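Local coordinates for NADH dehydrogenase, putative (Plasmodium falciparum, PDB 5JWC), which probably transfers electrons from NADH through a bound FAD to ubiquinone, as a membrane-associated type II NADH dehydrogenase, at residues Thr76-Phe89 with Leu496-Phe509. Sequence-based numbering, arbitrary orientation.
Sequences TLSVNVCTESIRNF and LLSWKSRFHFFIDF. With TRT (fragment of triton X-100), chain H; TRT (fragment of triton X-100), chain T.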
# COMPACT_ATOMS: atom_id res chain seq x y z
N THR A 76 8.58 9.80 0.83
CA THR A 76 9.21 10.35 2.04
C THR A 76 8.45 9.95 3.32
O THR A 76 9.05 9.71 4.37
CB THR A 76 9.32 11.90 1.96
OG1 THR A 76 10.29 12.26 0.97
CG2 THR A 76 9.75 12.49 3.29
N LEU A 77 7.12 9.89 3.24
CA LEU A 77 6.30 9.43 4.35
C LEU A 77 5.36 8.35 3.84
O LEU A 77 5.11 8.28 2.64
CB LEU A 77 5.51 10.58 4.96
CG LEU A 77 6.32 11.72 5.56
CD1 LEU A 77 5.37 12.85 5.97
CD2 LEU A 77 7.11 11.23 6.75
N SER A 78 4.81 7.53 4.73
CA SER A 78 3.92 6.44 4.32
C SER A 78 2.45 6.74 4.61
O SER A 78 2.09 7.75 5.24
CB SER A 78 4.31 5.15 5.04
OG SER A 78 4.16 5.29 6.45
N VAL A 79 1.58 5.86 4.13
CA VAL A 79 0.16 6.05 4.28
C VAL A 79 -0.27 6.09 5.75
O VAL A 79 -1.22 6.78 6.09
CB VAL A 79 -0.62 4.96 3.51
CG1 VAL A 79 -2.11 5.00 3.83
CG2 VAL A 79 -0.42 5.18 2.03
N ASN A 80 0.43 5.36 6.62
CA ASN A 80 0.05 5.39 8.04
C ASN A 80 0.21 6.76 8.70
O ASN A 80 -0.45 7.06 9.72
CB ASN A 80 0.84 4.33 8.83
CG ASN A 80 0.44 2.90 8.45
OD1 ASN A 80 1.25 2.12 7.96
ND2 ASN A 80 -0.84 2.58 8.65
N VAL A 81 1.10 7.60 8.16
CA VAL A 81 1.27 8.96 8.66
C VAL A 81 0.12 9.84 8.19
O VAL A 81 -0.29 10.75 8.91
CB VAL A 81 2.60 9.62 8.19
CG1 VAL A 81 2.77 11.02 8.81
CG2 VAL A 81 3.78 8.77 8.56
N CYS A 82 -0.42 9.53 7.02
CA CYS A 82 -1.33 10.44 6.33
C CYS A 82 -2.82 10.12 6.46
O CYS A 82 -3.66 10.78 5.83
CB CYS A 82 -1.00 10.46 4.83
SG CYS A 82 0.64 10.95 4.41
N THR A 83 -3.17 9.08 7.22
CA THR A 83 -4.58 8.70 7.35
C THR A 83 -4.98 8.43 8.79
O THR A 83 -4.13 8.17 9.66
CB THR A 83 -4.92 7.42 6.54
OG1 THR A 83 -3.95 6.42 6.86
CG2 THR A 83 -4.88 7.66 5.03
N GLU A 84 -6.28 8.50 9.04
CA GLU A 84 -6.87 8.01 10.28
C GLU A 84 -8.14 7.24 9.92
O GLU A 84 -8.96 7.74 9.15
CB GLU A 84 -7.24 9.14 11.25
CG GLU A 84 -6.12 10.10 11.59
CD GLU A 84 -5.09 9.49 12.54
OE1 GLU A 84 -4.13 10.20 12.93
OE2 GLU A 84 -5.24 8.31 12.89
N SER A 85 -8.32 6.05 10.47
CA SER A 85 -9.57 5.31 10.27
C SER A 85 -10.68 5.91 11.13
O SER A 85 -10.53 6.05 12.34
CB SER A 85 -9.38 3.83 10.62
OG SER A 85 -8.64 3.16 9.62
N ILE A 86 -11.80 6.24 10.51
CA ILE A 86 -12.90 6.87 11.23
C ILE A 86 -13.36 6.04 12.43
O ILE A 86 -13.56 6.57 13.52
CB ILE A 86 -14.09 7.12 10.32
CG1 ILE A 86 -13.68 8.03 9.16
CG2 ILE A 86 -15.23 7.77 11.12
CD1 ILE A 86 -13.12 9.37 9.60
N ARG A 87 -13.51 4.73 12.24
CA ARG A 87 -14.06 3.89 13.33
C ARG A 87 -13.21 3.89 14.59
O ARG A 87 -13.72 3.59 15.67
CB ARG A 87 -14.29 2.46 12.84
CG ARG A 87 -15.39 2.41 11.82
CD ARG A 87 -15.88 1.00 11.54
NE ARG A 87 -16.93 1.05 10.53
CZ ARG A 87 -18.20 1.38 10.78
NH1 ARG A 87 -18.60 1.69 12.02
NH2 ARG A 87 -19.09 1.39 9.80
N ASN A 88 -11.93 4.25 14.48
CA ASN A 88 -11.08 4.34 15.68
C ASN A 88 -11.47 5.47 16.62
O ASN A 88 -10.98 5.52 17.75
CB ASN A 88 -9.61 4.56 15.29
CG ASN A 88 -8.94 3.31 14.81
OD1 ASN A 88 -9.45 2.21 15.01
ND2 ASN A 88 -7.79 3.47 14.16
N PHE A 89 -12.32 6.38 16.16
CA PHE A 89 -12.63 7.57 16.96
C PHE A 89 -14.12 7.65 17.27
O PHE A 89 -14.63 8.72 17.57
CB PHE A 89 -12.17 8.84 16.21
CG PHE A 89 -10.71 8.84 15.87
CD1 PHE A 89 -9.78 9.46 16.69
CD2 PHE A 89 -10.26 8.16 14.75
CE1 PHE A 89 -8.42 9.43 16.37
CE2 PHE A 89 -8.90 8.12 14.42
CZ PHE A 89 -7.98 8.76 15.24
N LEU A 496 -0.54 16.52 13.65
CA LEU A 496 -1.10 15.18 13.46
C LEU A 496 -2.15 14.87 14.56
O LEU A 496 -2.03 15.34 15.67
CB LEU A 496 0.03 14.15 13.44
CG LEU A 496 0.91 14.19 12.20
CD1 LEU A 496 2.13 13.27 12.37
CD2 LEU A 496 0.10 13.81 10.93
N LEU A 497 -3.18 14.10 14.22
CA LEU A 497 -4.36 13.98 15.10
C LEU A 497 -4.39 12.74 15.99
O LEU A 497 -5.39 12.49 16.67
CB LEU A 497 -5.63 14.03 14.26
CG LEU A 497 -5.73 15.38 13.52
CD1 LEU A 497 -6.90 15.36 12.58
CD2 LEU A 497 -5.89 16.52 14.53
N SER A 498 -3.31 11.96 16.00
CA SER A 498 -3.23 10.81 16.90
C SER A 498 -1.78 10.47 17.20
O SER A 498 -0.88 10.81 16.43
CB SER A 498 -3.92 9.58 16.30
OG SER A 498 -3.18 9.08 15.21
N TRP A 499 -1.55 9.79 18.32
CA TRP A 499 -0.22 9.29 18.66
C TRP A 499 0.27 8.23 17.68
O TRP A 499 1.46 8.16 17.41
CB TRP A 499 -0.21 8.74 20.09
CG TRP A 499 -0.37 9.84 21.10
CD1 TRP A 499 -1.47 10.11 21.87
CD2 TRP A 499 0.59 10.86 21.40
NE1 TRP A 499 -1.24 11.21 22.65
CE2 TRP A 499 0.02 11.69 22.38
CE3 TRP A 499 1.89 11.13 20.96
CZ2 TRP A 499 0.70 12.78 22.92
CZ3 TRP A 499 2.56 12.21 21.49
CH2 TRP A 499 1.96 13.03 22.46
N LYS A 500 -0.64 7.42 17.15
CA LYS A 500 -0.30 6.45 16.11
C LYS A 500 0.39 7.16 14.92
O LYS A 500 1.45 6.75 14.46
CB LYS A 500 -1.56 5.70 15.63
CG LYS A 500 -1.33 4.64 14.54
CD LYS A 500 -1.41 5.23 13.12
CE LYS A 500 -2.80 5.84 12.83
NZ LYS A 500 -2.83 6.56 11.52
N SER A 501 -0.23 8.22 14.42
CA SER A 501 0.32 8.93 13.27
C SER A 501 1.67 9.57 13.62
O SER A 501 2.56 9.62 12.78
CB SER A 501 -0.66 9.98 12.78
OG SER A 501 -1.80 9.34 12.24
N ARG A 502 1.79 10.07 14.84
CA ARG A 502 3.04 10.69 15.28
C ARG A 502 4.15 9.65 15.38
O ARG A 502 5.30 9.93 15.04
CB ARG A 502 2.84 11.38 16.64
CG ARG A 502 1.96 12.60 16.56
CD ARG A 502 1.68 13.23 17.93
NE ARG A 502 0.73 14.33 17.79
CZ ARG A 502 -0.02 14.82 18.77
NH1 ARG A 502 0.06 14.32 20.00
NH2 ARG A 502 -0.85 15.82 18.52
N PHE A 503 3.78 8.47 15.86
CA PHE A 503 4.69 7.33 15.91
C PHE A 503 5.24 7.07 14.50
O PHE A 503 6.44 7.05 14.26
CB PHE A 503 3.95 6.10 16.46
CG PHE A 503 4.77 4.83 16.42
CD1 PHE A 503 5.67 4.54 17.42
CD2 PHE A 503 4.64 3.93 15.36
CE1 PHE A 503 6.43 3.37 17.38
CE2 PHE A 503 5.39 2.76 15.32
CZ PHE A 503 6.28 2.49 16.33
N HIS A 504 4.34 6.93 13.53
CA HIS A 504 4.75 6.68 12.15
C HIS A 504 5.55 7.83 11.53
O HIS A 504 6.52 7.61 10.79
CB HIS A 504 3.53 6.38 11.29
CG HIS A 504 3.00 4.99 11.48
ND1 HIS A 504 3.56 3.90 10.86
CD2 HIS A 504 1.95 4.52 12.21
CE1 HIS A 504 2.88 2.81 11.20
NE2 HIS A 504 1.91 3.16 12.02
N PHE A 505 5.15 9.05 11.85
CA PHE A 505 5.88 10.25 11.40
C PHE A 505 7.37 10.15 11.78
O PHE A 505 8.26 10.35 10.96
CB PHE A 505 5.24 11.48 12.03
CG PHE A 505 5.72 12.80 11.47
CD1 PHE A 505 5.30 13.25 10.23
CD2 PHE A 505 6.52 13.63 12.24
CE1 PHE A 505 5.71 14.50 9.75
CE2 PHE A 505 6.93 14.87 11.76
CZ PHE A 505 6.52 15.31 10.52
N PHE A 506 7.62 9.83 13.04
CA PHE A 506 8.97 9.71 13.53
C PHE A 506 9.71 8.53 12.88
O PHE A 506 10.85 8.66 12.42
CB PHE A 506 8.96 9.59 15.06
CG PHE A 506 10.32 9.42 15.67
CD1 PHE A 506 11.12 10.52 15.91
CD2 PHE A 506 10.81 8.17 16.00
CE1 PHE A 506 12.38 10.38 16.48
CE2 PHE A 506 12.07 8.03 16.57
CZ PHE A 506 12.86 9.14 16.80
N ILE A 507 9.04 7.37 12.83
CA ILE A 507 9.66 6.16 12.28
C ILE A 507 10.01 6.33 10.81
O ILE A 507 11.10 5.93 10.37
CB ILE A 507 8.72 4.93 12.42
CG1 ILE A 507 8.52 4.55 13.89
CG2 ILE A 507 9.25 3.73 11.60
CD1 ILE A 507 9.82 4.38 14.68
N ASP A 508 9.11 6.95 10.05
CA ASP A 508 9.36 7.17 8.63
C ASP A 508 10.61 8.00 8.38
O ASP A 508 11.34 7.75 7.42
CB ASP A 508 8.14 7.83 7.97
CG ASP A 508 7.07 6.82 7.57
OD1 ASP A 508 7.29 5.60 7.78
OD2 ASP A 508 6.03 7.25 7.03
N PHE A 509 10.86 9.00 9.22
CA PHE A 509 12.07 9.80 9.01
C PHE A 509 13.32 9.01 9.38
O PHE A 509 14.32 9.09 8.68
CB PHE A 509 11.98 11.13 9.78
CG PHE A 509 11.18 12.17 9.04
CD1 PHE A 509 11.60 12.61 7.78
CD2 PHE A 509 10.01 12.70 9.57
CE1 PHE A 509 10.88 13.55 7.08
CE2 PHE A 509 9.30 13.64 8.88
CZ PHE A 509 9.73 14.07 7.62
C25 TRT H . -4.84 11.97 21.96
O24 TRT H . -4.20 13.16 21.56
C23 TRT H . -3.80 13.20 20.18
C22 TRT H . -4.18 14.55 19.61
O21 TRT H . -3.32 15.61 20.15
C20 TRT H . -3.72 16.91 19.74
C19 TRT H . -2.98 17.99 20.54
O18 TRT H . -1.55 17.81 20.40
C17 TRT H . -0.77 18.96 20.68
C16 TRT H . 0.60 18.52 21.29
O15 TRT H . 1.11 17.42 20.48
C12 TRT H . 2.44 16.95 20.77
C13 TRT H . 3.08 17.32 21.98
C14 TRT H . 4.36 16.86 22.24
C11 TRT H . 3.10 16.13 19.85
C10 TRT H . 4.39 15.66 20.12
C9 TRT H . 5.02 16.03 21.32
C6 TRT H . 6.44 15.54 21.61
C8 TRT H . 6.42 14.68 22.89
C7 TRT H . 6.91 14.67 20.45
C5 TRT H . 7.42 16.76 21.89
C1 TRT H . 7.71 17.92 20.83
C2 TRT H . 8.97 17.58 20.03
C4 TRT H . 6.59 18.26 19.84
C3 TRT H . 7.96 19.19 21.64
O21 TRT T . -2.31 5.90 22.56
C20 TRT T . -2.02 4.57 22.95
C19 TRT T . -0.62 4.48 23.57
O18 TRT T . 0.41 4.81 22.59
C17 TRT T . 0.73 6.19 22.54
C16 TRT T . 2.28 6.38 22.39
O15 TRT T . 2.48 7.83 22.34
C12 TRT T . 3.67 8.27 21.66
C13 TRT T . 3.94 7.86 20.33
C14 TRT T . 5.09 8.32 19.68
C11 TRT T . 4.54 9.13 22.33
C10 TRT T . 5.70 9.59 21.68
C9 TRT T . 5.95 9.20 20.35
C6 TRT T . 7.25 9.66 19.70
C8 TRT T . 7.14 9.80 18.17
C7 TRT T . 7.75 10.98 20.29
C5 TRT T . 8.09 8.48 20.34
C1 TRT T . 9.02 7.42 19.64
C2 TRT T . 8.63 6.88 18.26
C4 TRT T . 10.41 8.06 19.62
C3 TRT T . 9.03 6.20 20.56
O HOH W 1 -2.78 11.33 9.71
O HOH W 2 -3.60 4.79 9.27
O HOH W 3 -3.55 12.59 11.92
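Glu84 meets the start of helix 499-515 in this type II NADH dehydrogenase, where the C-terminal helix, which probably faces the membrane, lies against residues 76-89 of the FAD-binding, pyridine nucleotide-disulphide oxidoreductase part of the chain. Two polar clusters built on charged groups tie the segments together. At the N-terminal end of the helix, Glu84 OE1 accepts from Ser501 OG at 2.6 Å, well above the carboxylate plane, and from Ser498 OG at 2.7 Å on the syn side. Ser498 is also the N-cap, taking Ser501 N on the same OG, so the carboxylate holds the cap itself. Lys500, its chain bent at chi2 and chi3 (-89° and -60°), curls its ammonium back to Thr83 O (2.8 Å from NZ) and Asn80 O, and forms a salt bridge with Glu84 OE2, whose hydrogen bond is weak; water 2 also accepts from it. About two turns further along the helix, Asp508 OD2 takes both Ser78 N (2.6 Å) and Ser78 OG, the hydroxyl on its syn lone pair.

Apolar side chains pack between the two polar sites and on past Asp508. Between them, Val81 is a knob among Ser501, His504, Phe505 and Asp508, its CG1 at the edge of the Phe505 ring. Leu77 CD2 makes a CH-pi contact over one face of Phe509, while CD1 touches Phe505. Leu77 and Ser78 also line one RYL-552 site, Val79 and Asn80 another.

Outward, Trp499, Arg502 and Phe506 meet Triton fragments, consistent with a membrane-facing surface. His504 NE2 is hydrogen-bonded to Lys511 NZ of the second subunit, and Asn80 CB sits 3.3 Å from the centroid of the His504 ring, almost straight above it.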